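Local coordinates for protein folylpolyglutamate synthase (FolC) (PDB 6K8C) that probably adds glutamate to dihydropteroate and, in successive ATP-dependent steps, to reduced folates, giving dihydrofolate and folylpolyglutamates, at residues A320-E325 with I353-L357; K307-N313 with I331-L337. All coordinates share one frame. Numbering follows the deposited sequence.

Contact 1. Residues A320-E325 with I353-L357; sequences AFLVLE and ILETL
Two neighbouring helices on one face of a beta sheet pack through apolar side chains here, in the glutamate-ligase domain of this Mur ligase relative. Both segments, 320-325 and 353-357, are helical, with i to i+4 bonds such as Leu324 N to Ala320 O (3.0 Å) and Leu357 N to Ile353 O (3.0 Å). Their axes approach to 10.1 Å and run in broadly the same direction, crossing at -43°. The register pairs Phe321 with Ile353 (CA to CA 6.1 Å), Leu324 with Leu354 (7.8 Å) and Glu325 with Leu357 (6.8 Å).

Leu357 (chi1 m, chi2 t) buries the largest area: its CD1 lies 3.6 Å from Leu324 CB, and its CD2 lies 3.6 Å from Phe321 CE1 and 3.8 Å from Glu325 CB. One turn earlier, Ile353 (chi1 m) sets CG2 3.7 Å from Phe321 CA and 4.1 Å from Leu324 CD1, while its CD1 reaches Ala320 CB at 4.2 Å. Phe321, chi1 t, lies along the outer margin, where CE1 is 4.1 Å from Thr356 CG2; the Thr356 hydroxyl bonds back to Gly352 O. On the sheet side, Leu324 CD1 meets Leu354 CD2 at 3.8 Å, and both leucines also rest on the strands beneath. Adjacent helices layered over a largely parallel sheet in this way are characteristic of an alpha/beta fold, here the C-terminal domain of the Mur ligase family.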
loop_
_atom_site.group_PDB
_atom_site.type_symbol
_atom_site.label_atom_id
_atom_site.label_comp_id
_atom_site.label_asym_id
_atom_site.label_seq_id
_atom_site.Cartn_x
_atom_site.Cartn_y
_atom_site.Cartn_z
ATOM N N ALA A 320 3.294 -17.110 -10.051
ATOM C CA ALA A 320 2.070 -17.800 -9.661
ATOM C C ALA A 320 2.351 -19.235 -9.238
ATOM O O ALA A 320 1.753 -19.734 -8.277
ATOM C CB ALA A 320 1.064 -17.771 -10.809
ATOM N N PHE A 321 3.263 -19.911 -9.941
ATOM C CA PHE A 321 3.547 -21.312 -9.648
ATOM C C PHE A 321 3.984 -21.495 -8.199
ATOM O O PHE A 321 3.434 -22.329 -7.471
ATOM C CB PHE A 321 4.621 -21.841 -10.609
ATOM C CG PHE A 321 5.113 -23.212 -10.266
ATOM C CD1 PHE A 321 4.431 -24.335 -10.705
ATOM C CD2 PHE A 321 6.259 -23.383 -9.502
ATOM C CE1 PHE A 321 4.877 -25.600 -10.393
ATOM C CE2 PHE A 321 6.707 -24.649 -9.180
ATOM C CZ PHE A 321 6.017 -25.759 -9.625
ATOM N N LEU A 322 4.980 -20.722 -7.764
ATOM C CA LEU A 322 5.509 -20.888 -6.415
ATOM C C LEU A 322 4.458 -20.560 -5.362
ATOM O O LEU A 322 4.332 -21.270 -4.356
ATOM C CB LEU A 322 6.745 -20.010 -6.234
ATOM C CG LEU A 322 7.459 -20.104 -4.885
ATOM C CD1 LEU A 322 7.706 -21.558 -4.521
ATOM C CD2 LEU A 322 8.762 -19.313 -4.914
ATOM N N VAL A 323 3.688 -19.495 -5.581
ATOM C CA VAL A 323 2.674 -19.095 -4.608
ATOM C C VAL A 323 1.630 -20.193 -4.446
ATOM O O VAL A 323 1.265 -20.569 -3.325
ATOM C CB VAL A 323 2.044 -17.756 -5.028
ATOM C CG1 VAL A 323 0.662 -17.594 -4.422
ATOM C CG2 VAL A 323 2.965 -16.607 -4.635
ATOM N N LEU A 324 1.155 -20.747 -5.565
ATOM C CA LEU A 324 0.171 -21.821 -5.497
ATOM C C LEU A 324 0.773 -23.097 -4.921
ATOM O O LEU A 324 0.083 -23.858 -4.231
ATOM C CB LEU A 324 -0.415 -22.079 -6.886
ATOM C CG LEU A 324 -1.214 -20.898 -7.450
ATOM C CD1 LEU A 324 -1.424 -21.042 -8.947
ATOM C CD2 LEU A 324 -2.546 -20.774 -6.726
ATOM N N GLU A 325 2.053 -23.362 -5.203
ATOM C CA GLU A 325 2.709 -24.518 -4.602
ATOM C C GLU A 325 2.789 -24.376 -3.086
ATOM O O GLU A 325 2.594 -25.352 -2.349
ATOM C CB GLU A 325 4.104 -24.702 -5.199
ATOM C CG GLU A 325 4.802 -25.965 -4.733
ATOM C CD GLU A 325 6.238 -26.051 -5.217
ATOM O OE1 GLU A 325 7.045 -25.159 -4.871
ATOM O OE2 GLU A 325 6.556 -27.011 -5.948
ATOM N N ILE A 353 -0.611 -24.163 -14.986
ATOM C CA ILE A 353 0.108 -24.189 -13.716
ATOM C C ILE A 353 -0.650 -25.029 -12.702
ATOM O O ILE A 353 -0.067 -25.861 -11.994
ATOM C CB ILE A 353 0.338 -22.755 -13.208
ATOM C CG1 ILE A 353 1.264 -21.998 -14.162
ATOM C CG2 ILE A 353 0.899 -22.768 -11.786
ATOM C CD1 ILE A 353 1.285 -20.503 -13.939
ATOM N N LEU A 354 -1.968 -24.833 -12.625
ATOM C CA LEU A 354 -2.778 -25.594 -11.683
ATOM C C LEU A 354 -2.760 -27.076 -12.022
ATOM O O LEU A 354 -2.781 -27.927 -11.125
ATOM C CB LEU A 354 -4.208 -25.047 -11.670
ATOM C CG LEU A 354 -4.290 -23.603 -11.172
ATOM C CD1 LEU A 354 -5.557 -22.919 -11.651
ATOM C CD2 LEU A 354 -4.201 -23.566 -9.649
ATOM N N GLU A 355 -2.712 -27.407 -13.314
ATOM C CA GLU A 355 -2.638 -28.810 -13.704
ATOM C C GLU A 355 -1.276 -29.405 -13.360
ATOM O O GLU A 355 -1.196 -30.535 -12.867
ATOM C CB GLU A 355 -2.950 -28.958 -15.194
ATOM C CG GLU A 355 -4.447 -29.006 -15.491
ATOM C CD GLU A 355 -4.788 -28.570 -16.906
ATOM O OE1 GLU A 355 -3.924 -28.701 -17.798
ATOM O OE2 GLU A 355 -5.925 -28.096 -17.126
ATOM N N THR A 356 -0.195 -28.656 -13.594
ATOM C CA THR A 356 1.123 -29.113 -13.162
ATOM C C THR A 356 1.141 -29.387 -11.663
ATOM O O THR A 356 1.751 -30.361 -11.206
ATOM C CB THR A 356 2.190 -28.074 -13.519
ATOM O OG1 THR A 356 2.281 -27.938 -14.942
ATOM C CG2 THR A 356 3.550 -28.480 -12.959
ATOM N N LEU A 357 0.457 -28.551 -10.883
ATOM C CA LEU A 357 0.478 -28.686 -9.434
ATOM C C LEU A 357 -0.495 -29.734 -8.910
ATOM O O LEU A 357 -0.402 -30.109 -7.738
ATOM C CB LEU A 357 0.185 -27.326 -8.796
ATOM C CG LEU A 357 1.387 -26.383 -8.868
ATOM C CD1 LEU A 357 0.991 -24.959 -8.540
ATOM C CD2 LEU A 357 2.510 -26.867 -7.944
#

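Contact 2. Residues K307-N313 with I331-L337; sequences KIILIYN and IKKVLIL
Strands 308-312 and 331-336 are parallel neighbours, joined through helix 320-327 as a beta-alpha-beta unit of the glutamate-ligase domain. The axes of 308-312 and 333-336 approach to 4.6 Å, with a signed crossing angle of -25°. In register, Ile308 faces Ile331, Leu310 Val334, Ile311 Leu335 and Tyr312 Ile336, CA atoms 4.7 to 5.1 Å apart. A corner at Lys332 gives the second strand one extra residue between Ile331 and Val334.

On one face, Ile331 (chi1 and chi2 both m) fills the hollow between Ile308 and Leu310: its CD1 is 3.7 Å from Ile308 CG1 and its CG2 3.9 Å from Leu310 CB. Val334 wedges between Leu310 and Tyr312, with CG2 4.3 Å from Leu310 CB and CG1 4.1 Å from Tyr312 CB. On the other face, Leu335 sits between Ile309 and Ile311, its CG 3.7 Å from Ile309 CG2 and its CB 4.3 Å from Ile311 CG1.

Backbone bonds of 2.6 to 3.0 Å link Lys332 N to Ile308 O, Leu310 N to Lys333 O, Leu335 N to Leu310 O, Tyr312 N to Leu335 O and Leu337 N to Tyr312 O. At the ends, Asn313 ND2 bonds Leu337 O (2.8 Å) and a water bridges Lys307 NZ and Ile331 O. Backbone bonds thus fix the register, while apolar packing on both faces implies a buried sheet interior, with Val334 and Ile336 against helix 347-357 and Ile311 against helix 379-390.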
loop_
_atom_site.group_PDB
_atom_site.type_symbol
_atom_site.label_atom_id
_atom_site.label_comp_id
_atom_site.label_asym_id
_atom_site.label_seq_id
_atom_site.Cartn_x
_atom_site.Cartn_y
_atom_site.Cartn_z
ATOM N N LYS A 307 -8.558 -28.009 4.947
ATOM C CA LYS A 307 -8.328 -27.519 3.595
ATOM C C LYS A 307 -9.504 -26.657 3.157
ATOM O O LYS A 307 -10.663 -26.974 3.438
ATOM C CB LYS A 307 -8.133 -28.682 2.621
ATOM C CG LYS A 307 -6.804 -29.420 2.766
ATOM C CD LYS A 307 -6.457 -30.176 1.482
ATOM C CE LYS A 307 -5.353 -31.201 1.714
ATOM N NZ LYS A 307 -5.096 -32.017 0.492
ATOM N N ILE A 308 -9.207 -25.553 2.472
ATOM C CA ILE A 308 -10.229 -24.609 2.050
ATOM C C ILE A 308 -10.107 -24.376 0.549
ATOM O O ILE A 308 -9.255 -24.952 -0.125
ATOM C CB ILE A 308 -10.153 -23.273 2.821
ATOM C CG1 ILE A 308 -8.926 -22.461 2.393
ATOM C CG2 ILE A 308 -10.135 -23.519 4.322
ATOM C CD1 ILE A 308 -8.881 -21.085 3.029
ATOM N N ILE A 309 -10.978 -23.517 0.034
ATOM C CA ILE A 309 -11.018 -23.172 -1.381
ATOM C C ILE A 309 -10.300 -21.847 -1.586
ATOM O O ILE A 309 -10.474 -20.905 -0.804
ATOM C CB ILE A 309 -12.475 -23.102 -1.878
ATOM C CG1 ILE A 309 -13.170 -24.453 -1.671
ATOM C CG2 ILE A 309 -12.538 -22.669 -3.336
ATOM C CD1 ILE A 309 -14.617 -24.477 -2.146
ATOM N N LEU A 310 -9.494 -21.766 -2.639
ATOM C CA LEU A 310 -8.793 -20.538 -2.989
ATOM C C LEU A 310 -9.523 -19.827 -4.123
ATOM O O LEU A 310 -9.798 -20.432 -5.164
ATOM C CB LEU A 310 -7.348 -20.838 -3.400
ATOM C CG LEU A 310 -6.488 -19.616 -3.726
ATOM C CD1 LEU A 310 -6.233 -18.791 -2.470
ATOM C CD2 LEU A 310 -5.169 -20.046 -4.354
ATOM N N ILE A 311 -9.835 -18.549 -3.918
ATOM C CA ILE A 311 -10.372 -17.680 -4.962
ATOM C C ILE A 311 -9.233 -16.777 -5.415
ATOM O O ILE A 311 -8.692 -16.004 -4.615
ATOM C CB ILE A 311 -11.574 -16.865 -4.453
ATOM C CG1 ILE A 311 -12.733 -17.803 -4.116
ATOM C CG2 ILE A 311 -12.018 -15.836 -5.490
ATOM C CD1 ILE A 311 -13.787 -17.185 -3.206
ATOM N N TYR A 312 -8.855 -16.876 -6.689
ATOM C CA TYR A 312 -7.507 -16.481 -7.070
ATOM C C TYR A 312 -7.439 -15.976 -8.504
ATOM O O TYR A 312 -8.088 -16.519 -9.403
ATOM C CB TYR A 312 -6.549 -17.674 -6.901
ATOM C CG TYR A 312 -5.119 -17.426 -7.337
ATOM C CD1 TYR A 312 -4.190 -16.877 -6.460
ATOM C CD2 TYR A 312 -4.696 -17.753 -8.620
ATOM C CE1 TYR A 312 -2.877 -16.653 -6.853
ATOM C CE2 TYR A 312 -3.390 -17.529 -9.022
ATOM C CZ TYR A 312 -2.485 -16.981 -8.134
ATOM O OH TYR A 312 -1.184 -16.757 -8.529
ATOM N N ASN A 313 -6.632 -14.937 -8.696
ATOM C CA ASN A 313 -6.052 -14.598 -9.987
ATOM C C ASN A 313 -4.778 -13.816 -9.702
ATOM O O ASN A 313 -4.512 -13.434 -8.561
ATOM C CB ASN A 313 -7.024 -13.803 -10.868
ATOM C CG ASN A 313 -6.896 -14.159 -12.341
ATOM O OD1 ASN A 313 -5.852 -14.639 -12.789
ATOM N ND2 ASN A 313 -7.955 -13.918 -13.104
ATOM N N ILE A 331 -5.129 -26.182 0.420
ATOM C CA ILE A 331 -6.110 -25.795 -0.589
ATOM C C ILE A 331 -6.616 -27.052 -1.282
ATOM O O ILE A 331 -5.823 -27.828 -1.828
ATOM C CB ILE A 331 -5.525 -24.813 -1.614
ATOM C CG1 ILE A 331 -5.139 -23.498 -0.930
ATOM C CG2 ILE A 331 -6.540 -24.552 -2.729
ATOM C CD1 ILE A 331 -6.311 -22.807 -0.230
ATOM N N LYS A 332 -7.935 -27.244 -1.274
ATOM C CA LYS A 332 -8.539 -28.388 -1.943
ATOM C C LYS A 332 -9.059 -28.065 -3.333
ATOM O O LYS A 332 -9.263 -28.985 -4.130
ATOM C CB LYS A 332 -9.685 -28.961 -1.098
ATOM C CG LYS A 332 -10.893 -28.037 -0.955
ATOM C CD LYS A 332 -11.888 -28.616 0.037
ATOM C CE LYS A 332 -13.111 -27.721 0.196
ATOM N NZ LYS A 332 -14.086 -28.334 1.143
ATOM N N LYS A 333 -9.268 -26.789 -3.647
ATOM C CA LYS A 333 -9.762 -26.405 -4.959
ATOM C C LYS A 333 -9.462 -24.932 -5.174
ATOM O O LYS A 333 -9.461 -24.143 -4.226
ATOM C CB LYS A 333 -11.267 -26.677 -5.097
ATOM C CG LYS A 333 -11.793 -26.569 -6.522
ATOM C CD LYS A 333 -13.240 -27.032 -6.623
ATOM C CE LYS A 333 -13.725 -27.013 -8.067
ATOM N NZ LYS A 333 -15.211 -26.973 -8.157
ATOM N N VAL A 334 -9.198 -24.572 -6.427
ATOM C CA VAL A 334 -8.968 -23.187 -6.821
ATOM C C VAL A 334 -10.128 -22.737 -7.695
ATOM O O VAL A 334 -10.441 -23.384 -8.700
ATOM C CB VAL A 334 -7.635 -23.015 -7.566
ATOM C CG1 VAL A 334 -7.434 -21.551 -7.959
ATOM C CG2 VAL A 334 -6.467 -23.514 -6.712
ATOM N N LEU A 335 -10.763 -21.633 -7.316
ATOM C CA LEU A 335 -11.760 -20.983 -8.156
ATOM C C LEU A 335 -11.117 -19.743 -8.763
ATOM O O LEU A 335 -10.788 -18.793 -8.045
ATOM C CB LEU A 335 -13.011 -20.631 -7.356
ATOM C CG LEU A 335 -13.763 -21.820 -6.745
ATOM C CD1 LEU A 335 -14.972 -21.347 -5.944
ATOM C CD2 LEU A 335 -14.179 -22.819 -7.820
ATOM N N ILE A 336 -10.913 -19.762 -10.079
ATOM C CA ILE A 336 -10.286 -18.629 -10.747
ATOM C C ILE A 336 -11.282 -17.483 -10.841
ATOM O O ILE A 336 -12.399 -17.651 -11.347
ATOM C CB ILE A 336 -9.777 -19.035 -12.138
ATOM C CG1 ILE A 336 -8.849 -20.250 -12.033
ATOM C CG2 ILE A 336 -9.075 -17.862 -12.809
ATOM C CD1 ILE A 336 -8.617 -20.960 -13.346
ATOM N N LEU A 337 -10.881 -16.307 -10.352
ATOM C CA LEU A 337 -11.699 -15.096 -10.448
ATOM C C LEU A 337 -11.399 -14.429 -11.783
ATOM O O LEU A 337 -10.439 -13.668 -11.924
ATOM C CB LEU A 337 -11.434 -14.156 -9.278
ATOM C CG LEU A 337 -12.435 -13.006 -9.121
ATOM C CD1 LEU A 337 -13.818 -13.538 -8.855
ATOM C CD2 LEU A 337 -12.011 -12.051 -8.015
HETATM O O HOH W 1 -12.379 -29.018 4.003
HETATM O O HOH W 2 -4.053 -30.163 -1.570
#

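From the N-terminal end, the chain runs up strand 308-312, returns through helix 320-327 and enters strand 331-336, where contact 2 closes this beta-alpha-beta unit. It then continues to helix 347-357, whose last turns come back to helix 320-327 in contact 1. The two closures cross, since their segments alternate along the chain. Their centres are 12 Å apart and they share a core: Leu324 CD2 meets Leu310 CD2 at 3.6 Å, Ala320 CB meets Tyr312 OH at 3.4 Å, and Leu354 CD2 meets Val334 CG2 at 3.7 Å. Contact 1 therefore joins the helices above the very strands that contact 2 zips together.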